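Local atomic coordinates of putative tryptophan halogenase (Xanthomonas campestris pv. campestris, PDB entry 6Y1W), a protein that probably acts as a flavin-dependent halogenase of the tryptophan halogenase family, expected to bind FAD and to carry out monooxygenase-type chemistry. Residues T62-V67 / N160-L165; E187-S192 / V206-T211. One frame throughout, in Å; residues are numbered along the deposited sequence.

Contact 1. Residues T62-V67 / N160-L165; sequences TIPSLV and NYAYHL. With BUD ((2S,3S)-butane-2,3-diol), chain H.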
loop_
_atom_site.group_PDB
_atom_site.type_symbol
_atom_site.label_atom_id
_atom_site.label_comp_id
_atom_site.label_asym_id
_atom_site.label_seq_id
_atom_site.Cartn_x
_atom_site.Cartn_y
_atom_site.Cartn_z
ATOM N N THR A 62 21.038 5.070 -8.915
ATOM C CA THR A 62 19.877 5.497 -8.133
ATOM C C THR A 62 18.632 4.813 -8.700
ATOM O O THR A 62 18.693 4.013 -9.657
ATOM C CB THR A 62 19.679 7.037 -8.162
ATOM O OG1 THR A 62 19.586 7.487 -9.518
ATOM C CG2 THR A 62 20.851 7.791 -7.512
ATOM N N ILE A 63 17.496 5.081 -8.075
ATOM C CA ILE A 63 16.218 4.526 -8.531
ATOM C C ILE A 63 15.172 5.631 -8.643
ATOM O O ILE A 63 15.436 6.781 -8.231
ATOM C CB ILE A 63 15.778 3.360 -7.619
ATOM C CG1 ILE A 63 15.773 3.753 -6.157
ATOM C CG2 ILE A 63 16.735 2.144 -7.810
ATOM C CD1 ILE A 63 15.234 2.585 -5.272
ATOM N N PRO A 64 14.000 5.353 -9.221
ATOM C CA PRO A 64 13.126 6.465 -9.645
ATOM C C PRO A 64 12.588 7.319 -8.520
ATOM O O PRO A 64 12.103 8.425 -8.794
ATOM C CB PRO A 64 11.993 5.751 -10.392
ATOM C CG PRO A 64 12.703 4.535 -11.017
ATOM C CD PRO A 64 13.635 4.093 -9.923
ATOM N N SER A 65 12.600 6.843 -7.276
ATOM C CA SER A 65 12.169 7.719 -6.190
ATOM C C SER A 65 12.966 9.022 -6.143
ATOM O O SER A 65 12.453 10.027 -5.630
ATOM C CB SER A 65 12.261 6.960 -4.864
ATOM O OG SER A 65 13.605 6.537 -4.633
ATOM N N LEU A 66 14.213 9.043 -6.634
ATOM C CA LEU A 66 14.960 10.294 -6.565
ATOM C C LEU A 66 14.357 11.335 -7.500
ATOM O O LEU A 66 14.500 12.535 -7.256
ATOM C CB LEU A 66 16.439 10.106 -6.908
ATOM C CG LEU A 66 17.352 11.274 -6.504
ATOM C CD1 LEU A 66 17.455 11.421 -4.982
ATOM C CD2 LEU A 66 18.763 11.093 -7.053
ATOM N N VAL A 67 13.726 10.903 -8.593
ATOM C CA VAL A 67 13.047 11.857 -9.472
ATOM C C VAL A 67 11.958 12.577 -8.688
ATOM O O VAL A 67 11.789 13.803 -8.778
ATOM C CB VAL A 67 12.465 11.140 -10.703
ATOM C CG1 VAL A 67 11.845 12.155 -11.675
ATOM C CG2 VAL A 67 13.528 10.335 -11.421
ATOM N N ASN A 160 10.078 5.108 -17.513
ATOM C CA ASN A 160 10.465 5.067 -16.111
ATOM C C ASN A 160 11.981 4.968 -15.998
ATOM O O ASN A 160 12.585 4.126 -16.676
ATOM C CB ASN A 160 9.802 3.867 -15.439
ATOM C CG ASN A 160 8.292 4.027 -15.406
ATOM O OD1 ASN A 160 7.782 4.768 -14.580
ATOM N ND2 ASN A 160 7.589 3.408 -16.354
ATOM N N TYR A 161 12.591 5.830 -15.177
ATOM C CA TYR A 161 14.048 5.958 -15.234
ATOM C C TYR A 161 14.565 6.546 -13.928
ATOM O O TYR A 161 13.806 7.065 -13.095
ATOM C CB TYR A 161 14.505 6.860 -16.407
ATOM C CG TYR A 161 14.097 8.312 -16.207
ATOM C CD1 TYR A 161 12.851 8.783 -16.664
ATOM C CD2 TYR A 161 14.944 9.210 -15.568
ATOM C CE1 TYR A 161 12.459 10.080 -16.419
ATOM C CE2 TYR A 161 14.548 10.538 -15.340
ATOM C CZ TYR A 161 13.311 10.954 -15.798
ATOM O OH TYR A 161 12.889 12.252 -15.584
ATOM N N ALA A 162 15.896 6.462 -13.766
ATOM C CA ALA A 162 16.597 7.162 -12.694
ATOM C C ALA A 162 17.961 7.593 -13.242
ATOM O O ALA A 162 18.079 7.819 -14.457
ATOM C CB ALA A 162 16.735 6.285 -11.449
ATOM N N TYR A 163 18.997 7.678 -12.390
ATOM C CA TYR A 163 20.257 8.312 -12.785
ATOM C C TYR A 163 21.465 7.502 -12.345
ATOM O O TYR A 163 21.444 6.801 -11.333
ATOM C CB TYR A 163 20.414 9.698 -12.139
ATOM C CG TYR A 163 19.150 10.544 -12.191
ATOM C CD1 TYR A 163 18.775 11.153 -13.367
ATOM C CD2 TYR A 163 18.382 10.710 -11.050
ATOM C CE1 TYR A 163 17.615 11.942 -13.424
ATOM C CE2 TYR A 163 17.206 11.489 -11.078
ATOM C CZ TYR A 163 16.861 12.121 -12.262
ATOM O OH TYR A 163 15.703 12.876 -12.229
ATOM N N HIS A 164 22.554 7.679 -13.084
ATOM C CA HIS A 164 23.888 7.404 -12.587
ATOM C C HIS A 164 24.504 8.757 -12.278
ATOM O O HIS A 164 24.446 9.646 -13.127
ATOM C CB HIS A 164 24.715 6.686 -13.669
ATOM C CG HIS A 164 24.083 5.414 -14.174
ATOM N ND1 HIS A 164 23.561 5.301 -15.453
ATOM C CD2 HIS A 164 23.844 4.219 -13.562
ATOM C CE1 HIS A 164 23.083 4.075 -15.625
ATOM N NE2 HIS A 164 23.230 3.406 -14.490
ATOM N N LEU A 165 25.090 8.928 -11.084
ATOM C CA LEU A 165 25.558 10.261 -10.736
ATOM C C LEU A 165 26.868 10.198 -9.965
ATOM O O LEU A 165 27.264 9.160 -9.436
ATOM C CB LEU A 165 24.506 11.056 -9.922
ATOM C CG LEU A 165 23.962 10.394 -8.640
ATOM C CD1 LEU A 165 24.970 10.490 -7.498
ATOM C CD2 LEU A 165 22.623 11.024 -8.206
HETATM C C1 BUD H . 13.166 0.593 -8.090
HETATM O O1 BUD H . 13.423 -1.695 -8.674
HETATM C C2 BUD H . 12.577 -0.814 -7.973
HETATM O O2 BUD H . 10.526 -2.095 -8.423
HETATM C C3 BUD H . 11.170 -0.840 -8.580
HETATM C C4 BUD H . 10.322 0.244 -7.903
#

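Contact 2. Residues E187-S192 / V206-T211; sequences EGRIGS and VLDDGT. With BU9 (Meso-2,3-Butanediol), chain M.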
loop_
_atom_site.group_PDB
_atom_site.type_symbol
_atom_site.label_atom_id
_atom_site.label_comp_id
_atom_site.label_asym_id
_atom_site.label_seq_id
_atom_site.Cartn_x
_atom_site.Cartn_y
_atom_site.Cartn_z
ATOM N N GLU A 187 32.480 23.777 9.896
ATOM C CA GLU A 187 33.510 22.812 9.525
ATOM C C GLU A 187 34.245 22.382 10.785
ATOM O O GLU A 187 34.575 23.219 11.635
ATOM C CB GLU A 187 34.504 23.399 8.520
ATOM C CG GLU A 187 35.406 22.349 7.832
ATOM C CD GLU A 187 36.536 21.818 8.719
ATOM O OE1 GLU A 187 37.032 22.581 9.581
ATOM O OE2 GLU A 187 36.934 20.634 8.552
ATOM N N GLY A 188 34.434 21.086 10.951
ATOM C CA GLY A 188 35.183 20.639 12.105
ATOM C C GLY A 188 34.889 19.204 12.467
ATOM O O GLY A 188 34.099 18.511 11.823
ATOM N N ARG A 189 35.521 18.784 13.553
ATOM C CA ARG A 189 35.370 17.425 14.033
ATOM C C ARG A 189 34.729 17.425 15.407
ATOM O O ARG A 189 35.146 18.158 16.310
ATOM C CB ARG A 189 36.724 16.704 14.086
ATOM C CG ARG A 189 37.353 16.571 12.720
ATOM C CD ARG A 189 38.816 16.168 12.785
ATOM N NE ARG A 189 39.016 14.721 12.673
ATOM C CZ ARG A 189 38.597 13.961 11.660
ATOM N NH1 ARG A 189 37.946 14.489 10.632
ATOM N NH2 ARG A 189 38.842 12.656 11.670
ATOM N N ILE A 190 33.789 16.514 15.578
ATOM C CA ILE A 190 33.073 16.381 16.838
ATOM C C ILE A 190 33.998 15.670 17.825
ATOM O O ILE A 190 34.453 14.552 17.572
ATOM C CB ILE A 190 31.760 15.607 16.643
ATOM C CG1 ILE A 190 30.824 16.357 15.697
ATOM C CG2 ILE A 190 31.046 15.409 17.959
ATOM C CD1 ILE A 190 29.632 15.523 15.291
ATOM N N GLY A 191 34.297 16.333 18.938
ATOM C CA GLY A 191 35.115 15.739 19.985
ATOM C C GLY A 191 34.325 15.013 21.060
ATOM O O GLY A 191 34.805 14.019 21.617
ATOM N N SER A 192 33.121 15.491 21.372
ATOM C CA SER A 192 32.280 14.805 22.343
ATOM C C SER A 192 30.816 15.171 22.118
ATOM O O SER A 192 30.493 16.171 21.468
ATOM C CB SER A 192 32.716 15.122 23.775
ATOM O OG SER A 192 32.532 16.484 24.087
ATOM N N VAL A 206 30.161 18.944 20.873
ATOM C CA VAL A 206 31.336 19.745 21.193
ATOM C C VAL A 206 32.430 19.407 20.195
ATOM O O VAL A 206 32.838 18.242 20.093
ATOM C CB VAL A 206 31.812 19.527 22.635
ATOM C CG1 VAL A 206 32.986 20.465 22.906
ATOM C CG2 VAL A 206 30.672 19.804 23.619
ATOM N N LEU A 207 32.891 20.417 19.450
ATOM C CA LEU A 207 33.918 20.208 18.439
ATOM C C LEU A 207 35.308 20.163 19.069
ATOM O O LEU A 207 35.506 20.497 20.242
ATOM C CB LEU A 207 33.881 21.307 17.372
ATOM C CG LEU A 207 32.523 21.515 16.681
ATOM C CD1 LEU A 207 32.640 22.494 15.525
ATOM C CD2 LEU A 207 31.942 20.193 16.200
ATOM N N ASP A 208 36.294 19.792 18.247
ATOM C CA ASP A 208 37.652 19.669 18.762
ATOM C C ASP A 208 38.225 21.003 19.223
ATOM O O ASP A 208 39.156 21.009 20.032
ATOM C CB ASP A 208 38.574 19.091 17.684
ATOM C CG ASP A 208 38.437 17.593 17.534
ATOM O OD1 ASP A 208 37.802 16.950 18.408
ATOM O OD2 ASP A 208 38.976 17.058 16.537
ATOM N N ASP A 209 37.642 22.126 18.810
ATOM C CA ASP A 209 38.103 23.441 19.232
ATOM C C ASP A 209 37.282 23.997 20.380
ATOM O O ASP A 209 37.434 25.172 20.728
ATOM C CB ASP A 209 38.088 24.414 18.049
ATOM C CG ASP A 209 36.687 24.629 17.473
ATOM O OD1 ASP A 209 35.693 24.224 18.119
ATOM O OD2 ASP A 209 36.579 25.195 16.361
ATOM N N GLY A 210 36.389 23.195 20.953
ATOM C CA GLY A 210 35.583 23.651 22.056
ATOM C C GLY A 210 34.250 24.247 21.673
ATOM O O GLY A 210 33.469 24.595 22.567
ATOM N N THR A 211 33.950 24.356 20.380
ATOM C CA THR A 211 32.688 24.955 19.971
ATOM C C THR A 211 31.560 24.038 20.407
ATOM O O THR A 211 31.583 22.841 20.115
ATOM C CB THR A 211 32.656 25.143 18.453
ATOM O OG1 THR A 211 33.723 26.006 18.044
ATOM C CG2 THR A 211 31.328 25.730 18.014
HETATM C C03 BU9 M . 32.774 12.765 11.802
HETATM C C04 BU9 M . 33.187 14.209 12.121
HETATM O O06 BU9 M . 33.035 14.418 13.502
HETATM C C05 BU9 M . 32.347 15.222 11.327
HETATM C C01 BU9 M . 32.404 14.907 9.827
HETATM O O6 BU9 M . 31.001 15.215 11.753
HETATM O O HOH W 1 36.225 23.436 13.675
HETATM O O HOH W 2 36.885 20.996 15.362
#

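Contact 1. Residues T62-V67 / N160-L165
In the connection from strand 59-61 to helix 65-73, T62 and P64 pack against Y163 and A162 of strand 162-166, the middle strand of a small antiparallel sheet. It illustrates how two donors of one residue can converge on a single carbonyl as the chain leaves a strand. OG1 of T62 donates to Y163 O over 2.7 Å, while T62 N reaches the same oxygen through a weak bond with an N-H...O angle of only 127°. The hydroxyl is brought there by chi1 of 56°, which sets OG1 between the backbone N and the carbonyl carbon. It meets the acceptor well off the C=O direction, at 115°, and tilted from the carbonyl plane. CG2 of T62 meanwhile meets CD2 of L165 at 3.8 Å, the two side chains crossing at about a right angle.

Further on, CB of A162 presses on the main chain, 3.3 Å from I63 C. The pyrrolidine ring of P64 rests on a backbone oxygen, with CG 3.5 Å from Y161 O. In helix 65-73, L66 reaches tip to tip with L165, their CD2 atoms 4.0 Å apart, and the same L66 methyl lies obliquely against the Y163 ring. V67 inserts CG2 toward both tyrosines, coming to 3.4 Å from Y163 OH. Those two phenols share E77 OE2 as a hydrogen-bond partner, which would hold their outer ends in place.

I63 turns the other way, its CB 3.8 Å from C1 of a bound butanediol. T62 O accepts a bond from NZ of K89, the predicted active-site lysine, on the neighbouring strand 87-89. Helix 350-363 packs on T62, I63 and L66, and Y170 of helix 167-180 touches both L66 and L165.

Contact 2. Residues E187-S192 / V206-T211
I190 and L207 pair near the open end of the beta hairpin formed by strands 184-195 and 202-207, near one edge of the mixed sheet of the Rossmann-type fold, and their side chains diverge from a non-hydrogen-bonded antiparallel pair. They still touch in passing, CG1 of I190 lying 4.0 Å from CD2 of L207, and both pack on V48 of the adjoining strand 44-49. One pair along, V206 and S192 send their side chains to the same face, so that OG of S192 sits 3.4 Å from V206 CB.

Between these pairs the register slips by one residue in a classic beta bulge, a worked case of two donors served by one acceptor. V206 O accepts from G191 N at 2.7 Å and also from S192 N, both in its carbonyl plane. V206 N in turn donates to S192 O.

R189 and D208 lie side by side and point the same way, their guanidinium and carboxylate planes 62° apart. The acid meets the aliphatic part of the arginine, with OD2 3.3 Å from R189 CB, whereas NE stays beyond salt-bridge range. The tip of R189 turns to S50, through NH1. D208 N donates to R189 O nearly along its C=O axis, and D208 OD1 lies 3.3 Å from CA of G191, which carries no side chain. On the opposite edge of the strand, I190 N gives O06 of the bound meso-butanediol an almost straight bond, 171° at the hydrogen.

A type I turn from L207 to G210 then reverses the chain, and a water joins E187 O to D209 OD2. Just past this turn, T211 gives D209 OD1 two bonds: N at 2.9 Å, forming an Asx turn, and OG1 at 2.7 Å from above the carboxylate plane.

From the N terminus the chain first lays down strand 18-22, helix 25-39 and strand 44-49 of the mixed sheet, then enters contact 1 just after strand 59-61. The return of 160-165 to 62-67 closes a long excursion of 92 intervening residues, half of them in helices and strands. Helix 167-180 follows and leads into strand 184-195, where contact 2 opens; only 13 residues separate its segments, closing a beta hairpin. The two loops are in series, neither nested nor crossed. Contact 1 ties a buried connection to the small three-stranded sheet, while contact 2 pairs strands 184-195 and 202-207 at the surface, one strand in from the outermost strand 212-214. Their nearest atoms are about 22 Å apart.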